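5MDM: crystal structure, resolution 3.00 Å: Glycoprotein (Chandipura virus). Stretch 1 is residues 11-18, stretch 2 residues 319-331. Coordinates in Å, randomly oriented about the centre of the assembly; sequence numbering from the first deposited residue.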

ATOM      1  N   LYS A  11     -28.623 -28.604  -0.609  1.00113.26           N
ATOM      2  CA  LYS A  11     -29.630 -28.806  -1.642  1.00117.92           C
ATOM      3  C   LYS A  11     -30.698 -27.727  -1.517  1.00116.87           C
ATOM      4  O   LYS A  11     -31.060 -27.326  -0.408  1.00118.87           O
ATOM      5  N   LEU A  12     -31.195 -27.256  -2.654  1.00112.19           N
ATOM      6  CA  LEU A  12     -32.260 -26.264  -2.666  1.00118.46           C
ATOM      7  C   LEU A  12     -33.393 -26.702  -3.588  1.00126.92           C
ATOM      8  O   LEU A  12     -33.181 -27.468  -4.527  1.00118.42           O
ATOM      9  N   ASP A  13     -34.598 -26.215  -3.312  1.00139.70           N
ATOM     10  CA  ASP A  13     -35.737 -26.473  -4.180  1.00143.00           C
ATOM     11  C   ASP A  13     -35.738 -25.473  -5.335  1.00140.12           C
ATOM     12  O   ASP A  13     -36.073 -24.298  -5.154  1.00138.57           O
ATOM     13  N   TRP A  14     -35.351 -25.945  -6.517  1.00135.03           N
ATOM     14  CA  TRP A  14     -35.239 -25.085  -7.693  1.00125.70           C
ATOM     15  C   TRP A  14     -36.543 -24.980  -8.482  1.00127.77           C
ATOM     16  O   TRP A  14     -37.306 -25.943  -8.583  1.00133.15           O
ATOM     17  N   LYS A  15     -36.788 -23.796  -9.031  1.00126.33           N
ATOM     18  CA  LYS A  15     -37.932 -23.546  -9.898  1.00132.88           C
ATOM     19  C   LYS A  15     -37.456 -22.678 -11.054  1.00135.78           C
ATOM     20  O   LYS A  15     -36.554 -21.858 -10.883  1.00141.53           O
ATOM     21  N   PRO A  16     -38.048 -22.861 -12.242  1.00127.71           N
ATOM     22  CA  PRO A  16     -37.640 -22.082 -13.416  1.00127.13           C
ATOM     23  C   PRO A  16     -37.958 -20.594 -13.273  1.00125.91           C
ATOM     24  O   PRO A  16     -39.049 -20.233 -12.830  1.00127.20           O
ATOM     25  N   VAL A  17     -37.001 -19.748 -13.640  1.00118.73           N
ATOM     26  CA  VAL A  17     -37.206 -18.305 -13.637  1.00114.08           C
ATOM     27  C   VAL A  17     -38.175 -17.922 -14.747  1.00118.93           C
ATOM     28  O   VAL A  17     -37.979 -18.293 -15.904  1.00122.63           O
ATOM     29  N   THR A  18     -39.224 -17.187 -14.394  1.00134.93           N
ATOM     30  CA  THR A  18     -40.233 -16.788 -15.370  1.00140.35           C
ATOM     31  C   THR A  18     -40.445 -15.276 -15.426  1.00144.86           C
ATOM     32  O   THR A  18     -40.354 -14.670 -16.495  1.00142.98           O
ATOM     33  N   TYR A 319     -29.107 -18.803  -8.199  1.00106.48           N
ATOM     34  CA  TYR A 319     -29.441 -19.051  -9.597  1.00108.12           C
ATOM     35  C   TYR A 319     -28.537 -20.126 -10.189  1.00105.24           C
ATOM     36  O   TYR A 319     -27.371 -20.246  -9.813  1.00103.25           O
ATOM     37  N   THR A 320     -29.081 -20.908 -11.114  1.00102.77           N
ATOM     38  CA  THR A 320     -28.290 -21.915 -11.812  1.00107.13           C
ATOM     39  C   THR A 320     -28.914 -22.232 -13.165  1.00115.33           C
ATOM     40  O   THR A 320     -29.957 -21.682 -13.518  1.00118.11           O
ATOM     41  N   VAL A 321     -28.268 -23.108 -13.927  1.00120.48           N
ATOM     42  CA  VAL A 321     -28.788 -23.507 -15.230  1.00121.04           C
ATOM     43  C   VAL A 321     -29.049 -25.011 -15.285  1.00132.96           C
ATOM     44  O   VAL A 321     -28.133 -25.810 -15.492  1.00139.68           O
ATOM     45  N   ILE A 322     -30.309 -25.387 -15.094  1.00135.58           N
ATOM     46  CA  ILE A 322     -30.707 -26.788 -15.136  1.00137.23           C
ATOM     47  C   ILE A 322     -31.224 -27.147 -16.524  1.00139.71           C
ATOM     48  O   ILE A 322     -32.247 -26.620 -16.965  1.00139.04           O
ATOM     49  N   ASN A 323     -30.514 -28.044 -17.205  1.00145.98           N
ATOM     50  CA  ASN A 323     -30.886 -28.474 -18.553  1.00155.18           C
ATOM     51  C   ASN A 323     -31.107 -27.302 -19.511  1.00147.99           C
ATOM     52  O   ASN A 323     -32.074 -27.283 -20.270  1.00149.27           O
ATOM     53  N   GLY A 324     -30.210 -26.322 -19.459  1.00138.77           N
ATOM     54  CA  GLY A 324     -30.294 -25.170 -20.338  1.00143.07           C
ATOM     55  C   GLY A 324     -31.324 -24.136 -19.911  1.00140.62           C
ATOM     56  O   GLY A 324     -31.570 -23.164 -20.626  1.00132.39           O
ATOM     57  N   THR A 325     -31.921 -24.338 -18.742  1.00142.07           N
ATOM     58  CA  THR A 325     -32.957 -23.435 -18.248  1.00137.74           C
ATOM     59  C   THR A 325     -32.520 -22.655 -17.005  1.00142.16           C
ATOM     60  O   THR A 325     -32.004 -23.232 -16.044  1.00145.83           O
ATOM     61  N   LEU A 326     -32.723 -21.340 -17.034  1.00136.65           N
ATOM     62  CA  LEU A 326     -32.421 -20.497 -15.884  1.00126.24           C
ATOM     63  C   LEU A 326     -33.375 -20.802 -14.739  1.00126.38           C
ATOM     64  O   LEU A 326     -34.591 -20.645 -14.868  1.00127.54           O
ATOM     65  N   SER A 327     -32.813 -21.236 -13.618  1.00120.26           N
ATOM     66  CA  SER A 327     -33.611 -21.572 -12.452  1.00116.96           C
ATOM     67  C   SER A 327     -33.148 -20.786 -11.233  1.00115.17           C
ATOM     68  O   SER A 327     -31.960 -20.492 -11.076  1.00105.86           O
ATOM     69  N   PHE A 328     -34.098 -20.442 -10.374  1.00115.78           N
ATOM     70  CA  PHE A 328     -33.785 -19.767  -9.128  1.00107.88           C
ATOM     71  C   PHE A 328     -34.172 -20.659  -7.954  1.00110.89           C
ATOM     72  O   PHE A 328     -34.851 -21.670  -8.127  1.00107.90           O
ATOM     73  N   ALA A 329     -33.734 -20.284  -6.759  1.00113.86           N
ATOM     74  CA  ALA A 329     -34.157 -20.978  -5.551  1.00114.55           C
ATOM     75  C   ALA A 329     -34.052 -20.056  -4.344  1.00115.16           C
ATOM     76  O   ALA A 329     -33.062 -19.343  -4.186  1.00121.61           O
ATOM     77  N   HIS A 330     -35.081 -20.059  -3.502  1.00109.67           N
ATOM     78  CA  HIS A 330     -35.014 -19.345  -2.234  1.00106.39           C
ATOM     79  C   HIS A 330     -33.954 -19.995  -1.359  1.00106.53           C
ATOM     80  O   HIS A 330     -33.778 -21.212  -1.389  1.00114.50           O
ATOM     81  N   THR A 331     -33.239 -19.182  -0.593  1.00106.10           N
ATOM     82  CA  THR A 331     -32.231 -19.705   0.318  1.00103.42           C
ATOM     83  C   THR A 331     -31.814 -18.629   1.301  1.00105.62           C
ATOM     84  O   THR A 331     -32.192 -17.471   1.159  1.00107.93           O
TER

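A short strand can be held to a β-hairpin by few backbone hydrogen bonds, provided its side chains find seats on the hairpin; this pair of segments from the Chandipura virus glycoprotein is an example. The hairpin strands 319-322 and 325-331 are joined by a type I' turn from Ile 322 to Thr 325, and the first segment lies antiparallel to the second of them. Lys 15 N donates to Phe 328 O (3.0 Å), Phe 328 N to Lys 15 O (2.9 Å) and Val 17 N to Leu 326 O (2.8 Å). Pro 16, between the two donors, has no N-H to offer, and its CA-to-CB bond points away from the hairpin.

The dominant side chain is Trp 14. Its CB leaves sideways, but chi1 of -62° (m) and chi2 of 94° carry the indole across the hairpin, where two CH-pi contacts clasp its six-membered ring on opposite faces. Thr 320 CG2 lies 3.5 Å from the centroid of the Trp 14 six-membered ring, almost on the ring normal, and Ala 329 CB lies 3.7 Å from the same centroid. The t rotamer of Thr 320 (chi1 -168°) presents its methyl to the ring while OG1 is hydrogen-bonded elsewhere in the structure. Ile 322, with chi1 m and chi2 t, extends CD1 to 3.6 Å from Trp 14 CB.

Ala 329 CB does more than face the indole: it also meets Leu 12 CB at 3.8 Å. Leu 12 points toward the hairpin in the m, t conformation, which brings its CD2 to 3.6 Å from Thr 331 OG1.

At the other end, Val 17 adopts t (chi1 174°), and its CG2 enters a pocket lined by Leu 326, Phe 328 and Tyr 319. Val 17 CG2 lies 3.8 Å from Leu 326 CG, 3.7 Å from Phe 328 CB and 4.1 Å from Tyr 319 CE1, the last at the edge of the tyrosine ring. Phe 328 takes p (chi1 79°), which brings the end of its ring close to the first segment: Phe 328 CE2 comes within 3.7 Å of Lys 15 CB, on the sheet face these two residues share. Lys 15 runs along the Phe 328 ring, and its ammonium has no hydrogen-bonding partner across the interface.

Indeed, no side chain hydrogen-bonds across the interface. Ser 327, in m, turns its OG back to Thr 325 O (3.4 Å), a weak bond within the hairpin.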

ATOM      1  CB  LYS A  11     -30.278 -30.191  -1.518  1.00126.05           C
ATOM      2  CG  LYS A  11     -29.327 -31.364  -1.728  1.00123.62           C
ATOM      3  CD  LYS A  11     -30.043 -32.694  -1.553  1.00128.14           C
ATOM      4  CE  LYS A  11     -31.152 -32.872  -2.584  1.00142.98           C
ATOM      5  NZ  LYS A  11     -31.820 -34.209  -2.499  1.00148.74           N
ATOM      6  CB  LEU A  12     -31.723 -24.900  -3.105  1.00117.59           C
ATOM      7  CG  LEU A  12     -30.711 -24.223  -2.179  1.00114.20           C
ATOM      8  CD1 LEU A  12     -30.223 -22.923  -2.793  1.00109.31           C
ATOM      9  CD2 LEU A  12     -31.317 -23.981  -0.804  1.00115.49           C
ATOM     10  CB  ASP A  13     -37.044 -26.385  -3.392  1.00151.05           C
ATOM     11  CG  ASP A  13     -38.247 -26.798  -4.214  1.00170.02           C
ATOM     12  OD1 ASP A  13     -38.110 -27.710  -5.057  1.00175.68           O
ATOM     13  OD2 ASP A  13     -39.332 -26.208  -4.020  1.00178.36           O
ATOM     14  CB  TRP A  14     -34.112 -25.567  -8.613  1.00118.69           C
ATOM     15  CG  TRP A  14     -32.752 -25.537  -7.977  1.00124.50           C
ATOM     16  CD1 TRP A  14     -32.126 -26.567  -7.342  1.00123.24           C
ATOM     17  CD2 TRP A  14     -31.851 -24.419  -7.914  1.00129.70           C
ATOM     18  NE1 TRP A  14     -30.892 -26.164  -6.888  1.00123.31           N
ATOM     19  CE2 TRP A  14     -30.700 -24.851  -7.225  1.00125.50           C
ATOM     20  CE3 TRP A  14     -31.907 -23.096  -8.372  1.00120.06           C
ATOM     21  CZ2 TRP A  14     -29.615 -24.008  -6.983  1.00119.19           C
ATOM     22  CZ3 TRP A  14     -30.830 -22.262  -8.129  1.00108.14           C
ATOM     23  CH2 TRP A  14     -29.699 -22.722  -7.443  1.00110.31           C
ATOM     24  CB  LYS A  15     -39.049 -22.834  -9.131  1.00136.53           C
ATOM     25  CG  LYS A  15     -39.648 -23.641  -7.986  1.00142.88           C
ATOM     26  CD  LYS A  15     -40.103 -22.734  -6.849  1.00144.34           C
ATOM     27  CE  LYS A  15     -41.061 -21.655  -7.338  1.00147.70           C
ATOM     28  NZ  LYS A  15     -41.420 -20.701  -6.251  1.00149.91           N
ATOM     29  CB  PRO A  16     -38.474 -22.692 -14.547  1.00122.66           C
ATOM     30  CG  PRO A  16     -38.827 -24.054 -14.063  1.00128.89           C
ATOM     31  CD  PRO A  16     -39.018 -23.909 -12.589  1.00126.18           C
ATOM     32  CB  VAL A  17     -35.880 -17.548 -13.846  1.00105.54           C
ATOM     33  CG1 VAL A  17     -36.135 -16.058 -13.982  1.00 99.12           C
ATOM     34  CG2 VAL A  17     -34.925 -17.826 -12.697  1.00104.75           C
ATOM     35  CB  THR A  18     -41.590 -17.484 -15.111  1.00135.58           C
ATOM     36  OG1 THR A  18     -42.033 -17.203 -13.777  1.00131.11           O
ATOM     37  CG2 THR A  18     -41.460 -18.990 -15.294  1.00131.30           C
ATOM     38  CB  TYR A 319     -29.326 -17.756 -10.415  1.00101.71           C
ATOM     39  CG  TYR A 319     -30.314 -16.681 -10.012  1.00 90.84           C
ATOM     40  CD1 TYR A 319     -31.552 -16.590 -10.626  1.00 96.59           C
ATOM     41  CD2 TYR A 319     -30.010 -15.765  -9.017  1.00 79.18           C
ATOM     42  CE1 TYR A 319     -32.461 -15.618 -10.260  1.00 98.67           C
ATOM     43  CE2 TYR A 319     -30.916 -14.790  -8.641  1.00 77.01           C
ATOM     44  CZ  TYR A 319     -32.140 -14.718  -9.268  1.00 88.03           C
ATOM     45  OH  TYR A 319     -33.051 -13.747  -8.908  1.00 89.02           O
ATOM     46  CB  THR A 320     -28.138 -23.210 -10.982  1.00111.69           C
ATOM     47  OG1 THR A 320     -27.140 -24.046 -11.577  1.00113.02           O
ATOM     48  CG2 THR A 320     -29.456 -23.968 -10.905  1.00117.64           C
ATOM     49  CB  VAL A 321     -27.844 -23.092 -16.380  1.00106.66           C
ATOM     50  CG1 VAL A 321     -28.458 -23.441 -17.717  1.00111.67           C
ATOM     51  CG2 VAL A 321     -27.560 -21.605 -16.318  1.00 95.90           C
ATOM     52  CB  ILE A 322     -31.808 -27.086 -14.102  1.00131.11           C
ATOM     53  CG1 ILE A 322     -31.456 -26.463 -12.751  1.00123.21           C
ATOM     54  CG2 ILE A 322     -32.022 -28.583 -13.964  1.00131.13           C
ATOM     55  CD1 ILE A 322     -32.546 -26.607 -11.719  1.00120.50           C
ATOM     56  CB  ASN A 323     -32.125 -29.383 -18.520  1.00163.63           C
ATOM     57  CG  ASN A 323     -31.807 -30.797 -18.052  1.00168.68           C
ATOM     58  OD1 ASN A 323     -30.780 -31.366 -18.417  1.00173.62           O
ATOM     59  ND2 ASN A 323     -32.693 -31.368 -17.241  1.00167.21           N
ATOM     60  CB  THR A 325     -34.259 -24.202 -17.941  1.00130.28           C
ATOM     61  OG1 THR A 325     -34.821 -24.691 -19.165  1.00134.26           O
ATOM     62  CG2 THR A 325     -35.272 -23.304 -17.238  1.00117.98           C
ATOM     63  CB  LEU A 326     -32.517 -19.017 -16.249  1.00119.48           C
ATOM     64  CG  LEU A 326     -32.089 -18.035 -15.154  1.00110.21           C
ATOM     65  CD1 LEU A 326     -30.574 -18.036 -14.982  1.00101.86           C
ATOM     66  CD2 LEU A 326     -32.600 -16.631 -15.444  1.00 89.62           C
ATOM     67  CB  SER A 327     -33.533 -23.071 -12.170  1.00116.76           C
ATOM     68  OG  SER A 327     -33.911 -23.818 -13.312  1.00129.92           O
ATOM     69  CB  PHE A 328     -34.537 -18.443  -9.040  1.00103.96           C
ATOM     70  CG  PHE A 328     -35.975 -18.592  -8.643  1.00109.86           C
ATOM     71  CD1 PHE A 328     -36.397 -18.230  -7.373  1.00113.48           C
ATOM     72  CD2 PHE A 328     -36.903 -19.104  -9.532  1.00110.73           C
ATOM     73  CE1 PHE A 328     -37.717 -18.372  -7.000  1.00118.59           C
ATOM     74  CE2 PHE A 328     -38.222 -19.248  -9.166  1.00118.87           C
ATOM     75  CZ  PHE A 328     -38.631 -18.881  -7.897  1.00122.27           C
ATOM     76  CB  ALA A 329     -33.327 -22.227  -5.336  1.00 93.92           C
ATOM     77  CB  HIS A 330     -36.367 -19.357  -1.519  1.00113.93           C
ATOM     78  CG  HIS A 330     -37.296 -18.273  -1.963  1.00127.84           C
ATOM     79  ND1 HIS A 330     -38.107 -18.393  -3.071  1.00137.22           N
ATOM     80  CD2 HIS A 330     -37.539 -17.043  -1.451  1.00134.65           C
ATOM     81  CE1 HIS A 330     -38.811 -17.285  -3.221  1.00143.57           C
ATOM     82  NE2 HIS A 330     -38.485 -16.450  -2.251  1.00142.59           N
ATOM     83  CB  THR A 331     -30.978 -20.189  -0.434  1.00 95.91           C
ATOM     84  OG1 THR A 331     -30.110 -20.872   0.476  1.00 99.70           O
ATOM     85  CG2 THR A 331     -30.237 -19.015  -1.051  1.00 91.65           C
TER